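Local coordinates for protein haloacid dehalogenase-like hydrolase (Salmonella enterica subsp. enterica serovar Typhi, PDB 4EZE) that probably hydrolyses O-phosphoserine to serine and phosphate with the help of magnesium, the last step of serine biosynthesis, at residues N302-G305 with F306-L309; R88-S91 with L92-F96; A154-T157 with R158-M162; P240-A244 with A245-Q249. All blocks are in the same frame, centred on the assembly; numbering follows the deposited sequence.

Contact 1 of 4, residues N302-G305 with F306-L309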
# COMPACT_ATOMS: atom_id res chain seq x y z
N ASN A 302 -6.07 7.75 -3.46
CA ASN A 302 -6.57 7.58 -4.81
C ASN A 302 -6.03 8.59 -5.78
O ASN A 302 -5.93 8.29 -6.96
CB ASN A 302 -8.11 7.62 -4.83
CG ASN A 302 -8.70 6.48 -4.06
OD1 ASN A 302 -8.21 5.37 -4.18
ND2 ASN A 302 -9.75 6.73 -3.25
N TYR A 303 -5.71 9.80 -5.32
CA TYR A 303 -5.28 10.86 -6.25
C TYR A 303 -3.96 11.56 -5.90
O TYR A 303 -3.63 12.56 -6.50
CB TYR A 303 -6.36 11.94 -6.40
CG TYR A 303 -7.71 11.37 -6.77
CD1 TYR A 303 -8.01 11.03 -8.08
CD2 TYR A 303 -8.68 11.18 -5.80
CE1 TYR A 303 -9.24 10.47 -8.41
CE2 TYR A 303 -9.90 10.65 -6.11
CZ TYR A 303 -10.19 10.29 -7.40
OH TYR A 303 -11.44 9.75 -7.65
N HIS A 304 -3.22 11.07 -4.91
CA HIS A 304 -1.94 11.71 -4.57
C HIS A 304 -0.94 10.61 -4.33
O HIS A 304 -1.19 9.48 -4.73
CB HIS A 304 -2.09 12.63 -3.36
CG HIS A 304 -2.95 13.82 -3.62
ND1 HIS A 304 -4.33 13.79 -3.52
CD2 HIS A 304 -2.64 15.08 -4.02
CE1 HIS A 304 -4.82 14.97 -3.84
NE2 HIS A 304 -3.82 15.78 -4.13
N GLY A 305 0.19 10.91 -3.70
CA GLY A 305 1.20 9.87 -3.51
C GLY A 305 1.31 9.51 -2.05
O GLY A 305 0.50 9.93 -1.23
N PHE A 306 2.33 8.74 -1.72
CA PHE A 306 2.53 8.25 -0.37
C PHE A 306 2.99 9.37 0.59
O PHE A 306 3.11 9.15 1.81
CB PHE A 306 3.56 7.13 -0.38
CG PHE A 306 3.00 5.79 -0.75
CD1 PHE A 306 2.19 5.10 0.13
CD2 PHE A 306 3.32 5.21 -1.95
CE1 PHE A 306 1.68 3.85 -0.21
CE2 PHE A 306 2.84 3.96 -2.29
CZ PHE A 306 2.01 3.27 -1.42
N GLU A 307 3.24 10.57 0.08
CA GLU A 307 3.51 11.67 1.01
C GLU A 307 2.37 11.74 2.01
O GLU A 307 2.58 12.06 3.19
CB GLU A 307 3.72 13.00 0.28
CG GLU A 307 2.46 13.60 -0.36
CD GLU A 307 2.12 12.96 -1.69
OE1 GLU A 307 2.80 11.97 -2.04
OE2 GLU A 307 1.19 13.45 -2.39
N LEU A 308 1.15 11.39 1.56
CA LEU A 308 -0.05 11.47 2.42
C LEU A 308 -0.02 10.58 3.67
O LEU A 308 -0.78 10.81 4.60
CB LEU A 308 -1.34 11.18 1.64
CG LEU A 308 -1.79 12.05 0.45
CD1 LEU A 308 -3.27 11.85 0.20
CD2 LEU A 308 -1.51 13.52 0.69
N LEU A 309 0.84 9.56 3.72
CA LEU A 309 0.94 8.79 4.96
C LEU A 309 1.29 9.70 6.15
O LEU A 309 1.07 9.36 7.32
CB LEU A 309 1.98 7.69 4.84
CG LEU A 309 1.69 6.59 3.82
CD1 LEU A 309 2.89 5.67 3.78
CD2 LEU A 309 0.47 5.81 4.26
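Glu-307 folds back over Gly-305 because CG sits between its backbone N and carbonyl carbon (chi1 70°) and the chain bends again at chi2 (-80°). This double bend carries the carboxylate to the start of the turn, where OE2 accepts from Gly-305 N at 3.0 Å. The bond is fairly straight at the hydrogen, and the N-H meets OE2 on the syn side, 32° out of the carboxylate plane. A glutamate has the length for this return, and glycine keeps the approach to its N-H uncluttered. Gly-305 O in turn receives Leu-308 N at 3.2 Å, although that nitrogen is less surely placed, and Leu-309 N bonds to Phe-306 O at 3.0 Å.

Beside the carboxylate, CB of His-304 rests against Leu-308 CD1 at 3.8 Å, and both side chains lean on Ile-29 of strand 23-29. The imidazole is committed elsewhere, its ND1 bonded to Asp-97. Phe-306 points inward instead, stacking on Trp-287 and meeting Phe-113 edge-to-face, as suits a large apolar ring in a core. The whole is a loop running into a 3-10 turn after strand 299-301, an edge strand of the parallel sheet of this HAD-type Rossmann-like domain.

Contact 2 of 4, residues R88-S91 with L92-F96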
# COMPACT_ATOMS: atom_id res chain seq x y z
N ARG A 88 -16.82 9.15 0.89
CA ARG A 88 -16.08 8.39 -0.10
C ARG A 88 -16.64 8.59 -1.50
O ARG A 88 -15.90 8.90 -2.42
CB ARG A 88 -16.09 6.90 0.25
CG ARG A 88 -15.32 6.04 -0.78
CD ARG A 88 -13.87 6.52 -0.93
NE ARG A 88 -13.08 6.26 0.29
CZ ARG A 88 -11.96 6.91 0.65
NH1 ARG A 88 -11.45 7.91 -0.09
NH2 ARG A 88 -11.34 6.55 1.78
N GLU A 89 -17.94 8.41 -1.68
CA GLU A 89 -18.52 8.58 -3.00
C GLU A 89 -18.26 10.00 -3.52
O GLU A 89 -17.98 10.23 -4.71
CB GLU A 89 -20.03 8.31 -2.95
CG GLU A 89 -20.83 9.03 -4.04
CD GLU A 89 -22.34 8.93 -3.83
OE1 GLU A 89 -22.82 7.83 -3.46
OE2 GLU A 89 -23.05 9.93 -4.03
N LEU A 90 -18.36 10.95 -2.61
CA LEU A 90 -18.15 12.35 -2.90
C LEU A 90 -16.71 12.62 -3.28
O LEU A 90 -16.41 13.51 -4.08
CB LEU A 90 -18.51 13.15 -1.67
CG LEU A 90 -18.69 14.65 -1.81
CD1 LEU A 90 -19.69 14.95 -2.91
CD2 LEU A 90 -19.20 15.17 -0.48
N SER A 91 -15.80 11.85 -2.68
CA SER A 91 -14.39 12.12 -2.90
C SER A 91 -14.05 11.60 -4.27
O SER A 91 -13.12 12.08 -4.91
CB SER A 91 -13.54 11.42 -1.85
OG SER A 91 -13.46 10.02 -2.10
N LEU A 92 -14.81 10.60 -4.72
CA LEU A 92 -14.57 10.04 -6.06
C LEU A 92 -15.20 10.93 -7.14
O LEU A 92 -14.72 11.00 -8.26
CB LEU A 92 -15.07 8.60 -6.17
CG LEU A 92 -14.45 7.54 -5.25
CD1 LEU A 92 -14.94 6.16 -5.69
CD2 LEU A 92 -12.92 7.58 -5.22
N GLN A 93 -16.24 11.67 -6.78
CA GLN A 93 -16.89 12.51 -7.78
C GLN A 93 -16.17 13.83 -7.89
O GLN A 93 -16.01 14.37 -8.99
CB GLN A 93 -18.37 12.75 -7.42
CG GLN A 93 -19.33 12.54 -8.56
CD GLN A 93 -20.75 12.43 -8.07
OE1 GLN A 93 -21.15 13.11 -7.12
NE2 GLN A 93 -21.54 11.57 -8.72
N TRP A 94 -15.72 14.37 -6.77
CA TRP A 94 -14.94 15.60 -6.85
C TRP A 94 -13.44 15.33 -6.89
O TRP A 94 -12.65 16.27 -6.94
CB TRP A 94 -15.20 16.54 -5.67
CG TRP A 94 -16.63 16.83 -5.40
CD1 TRP A 94 -17.70 16.44 -6.14
CD2 TRP A 94 -17.14 17.62 -4.32
NE1 TRP A 94 -18.86 16.92 -5.57
CE2 TRP A 94 -18.54 17.65 -4.45
CE3 TRP A 94 -16.56 18.29 -3.24
CZ2 TRP A 94 -19.36 18.33 -3.56
CZ3 TRP A 94 -17.37 18.97 -2.36
CH2 TRP A 94 -18.75 18.99 -2.52
N GLN A 95 -13.06 14.06 -6.80
CA GLN A 95 -11.65 13.67 -6.82
C GLN A 95 -10.82 14.35 -5.75
O GLN A 95 -9.98 15.17 -6.06
CB GLN A 95 -11.04 13.89 -8.21
CG GLN A 95 -11.66 12.91 -9.21
CD GLN A 95 -11.05 12.90 -10.60
OE1 GLN A 95 -10.28 13.79 -10.99
NE2 GLN A 95 -11.42 11.88 -11.37
N PHE A 96 -11.05 14.01 -4.49
CA PHE A 96 -10.11 14.43 -3.48
C PHE A 96 -9.83 13.22 -2.63
O PHE A 96 -10.57 12.23 -2.66
CB PHE A 96 -10.65 15.60 -2.62
CG PHE A 96 -11.93 15.29 -1.94
CD1 PHE A 96 -11.94 14.62 -0.72
CD2 PHE A 96 -13.15 15.61 -2.53
CE1 PHE A 96 -13.14 14.29 -0.08
CE2 PHE A 96 -14.34 15.31 -1.91
CZ PHE A 96 -14.34 14.64 -0.68
O HOH W 1 -10.68 9.26 -2.79
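Leu-90 and Ser-91 each lie over an aromatic ring where helix 81-93 ends, and here the contact is tight. Leu-90 places CD1 over one face of the Trp-94 indole, toward its rim, in a CH-pi contact 3.7 Å from the centroid of the five-membered ring. At the next residue, the ring of Phe-96 lies against the backbone: Ser-91 CA lies over one face, toward the rim, 3.5 Å from the centroid. Phe-96 reaches back like this with CG between its backbone N and carbonyl carbon (chi1 58°), after Gln-95 has turned the chain with a positive phi. Trp-94 N bonds to Leu-90 O at 2.9 Å. Serine suits position 91 because its small hydroxyl can bond back along the helix, Ser-91 OG to Arg-88 O at 2.7 Å. A water donates to the same hydroxyl and is weakly held by Arg-88 NH1, while Arg-88 NE bonds to Tyr-84 OH.

The other side is looser. Leu-92, Gln-93 and Gln-95 are exposed, and the bonds from Gln-93 N to Glu-89 O and Leu-90 O are both weak.

Trp-94 packs on helix 34-45, making a cation-pi contact with Lys-40; Phe-96 meets Phe-37 of that helix edge-to-face, and Arg-88 and Ser-91 lie against Phe-98 of strand 97-100.

Contact 3 of 4, residues A154-T157 with R158-M162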
# COMPACT_ATOMS: atom_id res chain seq x y z
N ALA A 154 -0.74 -21.76 -7.81
CA ALA A 154 -0.48 -22.42 -9.08
C ALA A 154 -0.27 -21.35 -10.17
O ALA A 154 0.50 -21.54 -11.11
CB ALA A 154 -1.61 -23.38 -9.43
N SER A 155 -0.92 -20.20 -10.01
CA SER A 155 -0.62 -19.05 -10.85
C SER A 155 0.84 -18.66 -10.66
O SER A 155 1.59 -18.52 -11.63
CB SER A 155 -1.50 -17.86 -10.47
OG SER A 155 -0.95 -16.65 -10.95
N PHE A 156 1.24 -18.50 -9.41
CA PHE A 156 2.63 -18.14 -9.13
C PHE A 156 3.61 -19.21 -9.64
O PHE A 156 4.60 -18.90 -10.30
CB PHE A 156 2.84 -17.88 -7.62
CG PHE A 156 4.25 -17.49 -7.29
CD1 PHE A 156 4.68 -16.19 -7.47
CD2 PHE A 156 5.16 -18.44 -6.85
CE1 PHE A 156 6.00 -15.83 -7.21
CE2 PHE A 156 6.48 -18.09 -6.58
CZ PHE A 156 6.90 -16.78 -6.76
N THR A 157 3.34 -20.48 -9.36
CA THR A 157 4.29 -21.51 -9.76
C THR A 157 4.41 -21.56 -11.28
O THR A 157 5.51 -21.60 -11.83
CB THR A 157 3.90 -22.91 -9.21
OG1 THR A 157 2.48 -23.07 -9.29
CG2 THR A 157 4.29 -23.05 -7.75
N ARG A 158 3.26 -21.58 -11.95
CA ARG A 158 3.23 -21.60 -13.42
C ARG A 158 4.03 -20.47 -14.05
O ARG A 158 4.85 -20.70 -14.94
CB ARG A 158 1.80 -21.53 -13.94
CG ARG A 158 1.24 -22.88 -14.36
CD ARG A 158 -0.26 -22.80 -14.58
NE ARG A 158 -0.75 -23.92 -15.38
CZ ARG A 158 -0.78 -25.18 -14.97
NH1 ARG A 158 -0.34 -25.50 -13.76
NH2 ARG A 158 -1.24 -26.12 -15.77
N ARG A 159 3.79 -19.25 -13.59
CA ARG A 159 4.51 -18.10 -14.14
C ARG A 159 6.01 -18.18 -13.88
O ARG A 159 6.82 -17.85 -14.75
CB ARG A 159 3.93 -16.79 -13.62
CG ARG A 159 2.56 -16.49 -14.24
CD ARG A 159 1.93 -15.20 -13.74
NE ARG A 159 1.58 -15.32 -12.34
CZ ARG A 159 2.01 -14.51 -11.39
NH1 ARG A 159 2.79 -13.47 -11.71
NH2 ARG A 159 1.65 -14.71 -10.13
N ILE A 160 6.37 -18.63 -12.68
CA ILE A 160 7.78 -18.81 -12.36
C ILE A 160 8.37 -19.91 -13.23
O ILE A 160 9.51 -19.80 -13.71
CB ILE A 160 7.98 -19.15 -10.87
CG1 ILE A 160 7.74 -17.91 -10.02
CG2 ILE A 160 9.36 -19.75 -10.64
CD1 ILE A 160 8.31 -16.63 -10.57
N GLY A 161 7.59 -20.98 -13.45
CA GLY A 161 8.03 -22.08 -14.31
C GLY A 161 8.34 -21.61 -15.72
O GLY A 161 9.20 -22.19 -16.39
N MET A 162 7.65 -20.57 -16.17
CA MET A 162 7.81 -20.04 -17.53
C MET A 162 9.11 -19.30 -17.66
O MET A 162 9.55 -19.01 -18.76
CB MET A 162 6.69 -19.07 -17.90
CG MET A 162 5.30 -19.68 -18.04
SD MET A 162 5.13 -20.57 -19.60
CE MET A 162 5.57 -19.29 -20.77
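Ser-155, Phe-156, Arg-159 and Ile-160 carry a contact between successive turns of helix 152-161. The helix belongs to the group of helices inserted between the first two core strands in chain order, 110-113 and 197-202, consistent with the C1 cap of phosphoserine phosphatases.

Backbone hydrogen bonds give the frame. Arg-158 N, Arg-159 N and Ile-160 N bond in regular i to i+4 fashion to the carbonyls of Ala-154, Ser-155 and Phe-156. Gly-161 N follows with a shorter bond of 2.7 Å to Thr-157 O.

The polar side chains add a second layer. Arg-159 bends at chi3 (-67°), which turns its guanidinium back along the helix to Ser-155. NE donates to Ser-155 OG at 3.2 Å, the hydroxyl lying at the guanidinium edge but 20° out of its plane, and NH2 adds a weak bond to the same oxygen. A further weak bond joins NE to Ser-155 O, a carbonyl already occupied by Arg-159 N, so one fair and two weak donations together limit the rotation of the guanidinium. Serine suits this place, being short and able to accept. Ile-138 and Ile-141 of helix 135-146 pack on the arginine, and its side chain is about 7 Å from that of Asp-116, the predicted proton donor. Thr-157 turns its OG1 to Asn-153 O.

Apolar contact is made by Phe-156 and Ile-160, which both pack on Ile-237 of strand 232-237. The isoleucine crosses the phenyl ring obliquely, and its CG1 lies over one face, 3.8 Å from the ring centroid, with Phe-156 CZ, at 3.6 Å, the nearest ring atom.

Contact 4 of 4, residues P240-A244 with A245-Q249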
# COMPACT_ATOMS: atom_id res chain seq x y z
N PRO A 240 6.48 -23.22 2.49
CA PRO A 240 5.20 -22.89 1.86
C PRO A 240 5.26 -21.54 1.13
O PRO A 240 6.04 -20.66 1.52
CB PRO A 240 4.25 -22.79 3.05
CG PRO A 240 5.13 -22.21 4.15
CD PRO A 240 6.53 -22.75 3.89
N ILE A 241 4.45 -21.38 0.09
CA ILE A 241 4.50 -20.19 -0.76
C ILE A 241 3.87 -19.02 -0.03
O ILE A 241 2.92 -19.22 0.72
CB ILE A 241 3.81 -20.46 -2.11
CG1 ILE A 241 4.73 -21.27 -3.02
CG2 ILE A 241 3.39 -19.17 -2.80
CD1 ILE A 241 4.00 -22.26 -3.89
N MET A 242 4.39 -17.82 -0.27
CA MET A 242 3.87 -16.61 0.37
C MET A 242 2.58 -16.17 -0.31
O MET A 242 2.59 -15.30 -1.17
CB MET A 242 4.91 -15.48 0.26
CG MET A 242 4.50 -14.17 0.93
SD MET A 242 4.72 -14.15 2.74
CE MET A 242 6.42 -13.57 2.88
N ASN A 243 1.47 -16.79 0.07
CA ASN A 243 0.17 -16.37 -0.45
C ASN A 243 -0.41 -15.31 0.45
O ASN A 243 0.33 -14.71 1.26
CB ASN A 243 -0.80 -17.57 -0.55
CG ASN A 243 -1.00 -18.27 0.78
OD1 ASN A 243 -0.62 -17.75 1.85
ND2 ASN A 243 -1.60 -19.44 0.73
N ALA A 244 -1.72 -15.07 0.33
CA ALA A 244 -2.37 -13.94 0.99
C ALA A 244 -2.35 -14.14 2.50
O ALA A 244 -1.94 -13.26 3.26
CB ALA A 244 -3.79 -13.76 0.47
N ALA A 245 -2.78 -15.31 2.94
CA ALA A 245 -2.80 -15.60 4.38
C ALA A 245 -1.37 -15.56 4.96
O ALA A 245 -1.14 -15.09 6.09
CB ALA A 245 -3.47 -16.95 4.62
N ASN A 246 -0.39 -16.00 4.18
CA ASN A 246 0.98 -15.87 4.68
C ASN A 246 1.55 -14.45 4.76
O ASN A 246 2.50 -14.20 5.50
CB ASN A 246 1.93 -16.79 3.93
CG ASN A 246 2.17 -18.07 4.69
OD1 ASN A 246 2.51 -19.11 4.11
ND2 ASN A 246 2.00 -18.01 6.00
N LYS A 247 0.98 -13.53 3.99
CA LYS A 247 1.45 -12.16 4.06
C LYS A 247 0.98 -11.56 5.38
O LYS A 247 1.74 -10.89 6.09
CB LYS A 247 0.97 -11.36 2.85
CG LYS A 247 1.88 -11.56 1.64
CD LYS A 247 1.15 -11.25 0.35
CE LYS A 247 0.98 -9.76 0.16
NZ LYS A 247 0.18 -9.54 -1.07
N LYS A 248 -0.26 -11.86 5.73
CA LYS A 248 -0.78 -11.48 7.03
C LYS A 248 0.09 -12.10 8.15
O LYS A 248 0.55 -11.41 9.07
CB LYS A 248 -2.23 -11.96 7.16
CG LYS A 248 -2.69 -12.03 8.59
CD LYS A 248 -4.17 -12.28 8.70
CE LYS A 248 -4.59 -12.31 10.16
NZ LYS A 248 -6.01 -12.73 10.22
N GLN A 249 0.31 -13.39 8.07
CA GLN A 249 1.03 -14.11 9.11
C GLN A 249 2.46 -13.59 9.30
O GLN A 249 2.98 -13.55 10.42
CB GLN A 249 1.05 -15.61 8.80
CG GLN A 249 1.56 -16.44 9.96
CD GLN A 249 0.60 -16.37 11.13
OE1 GLN A 249 -0.58 -16.72 11.00
NE2 GLN A 249 1.09 -15.92 12.28
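Pro-240, which follows a cis peptide bond, starts the approach to helix 244-258 by bringing CG to 4.1 Å from Asn-246 OD1. Ile-241 turns its side chain off toward helix 152-161, where it lies on Asn-153 and on Thr-157, whose methyl gives it an apolar partner. Met-242 is the centre of an inverse gamma turn, its closing bond from Asn-243 N to Ile-241 O being weak. The flexible methionine chain runs back from an anti first torsion (chi1 -178°) and bends twice, so that SD comes 3.5 Å from Asn-246 O. Its CG also meets Lys-247 CG at 3.8 Å, the two chains crossing at about a right angle.

Asn-243 is the N-cap. Its amide C=O aims almost straight at the first turn, and OD1 accepts from Asn-246 N at 2.9 Å, with an angle of 159° at the hydrogen. Asparagine is well suited to this, since its short side chain can stand in for the carbonyl that a preceding helical turn would supply. Ala-244, small enough to pack against Pro-276, gives its O to weak bonds from Lys-247 N and Lys-248 N.

Lys-247 leads its ammonium away to a salt bridge with Asp-274 and a long, weak ion pair with Asp-114, the predicted nucleophile, consistent with the motif III lysine of HAD phosphatases. The turn has helix 275-280 at Ala-244 and Lys-248, helix 152-161 beside Ile-241, and strand 220-224 where Met-242 rests on Phe-222.

In the fold
The four contacts form two touching pairs. Contacts 1 and 2 meet where Tyr-303 CZ lies 3.5 Å from Gln-95 CG, joining the loop after strand 299-301 to the end of helix 81-93. Contacts 3 and 4 meet at Thr-157 CG2 and Ile-241 CD1, 4.0 Å apart, where the probable cap touches the core. The bound sodium ion, held by Asp-114, Asp-116 and Asp-270, is approached by three of the contacts: the side chain of Lys-247 in contact 4 is about 6 Å from it, and those of Phe-306 and Arg-159 are each about 10 Å away. Contact 2 lies away from the site, its centre about 33 Å from that of contact 4 and 38 Å from that of contact 3.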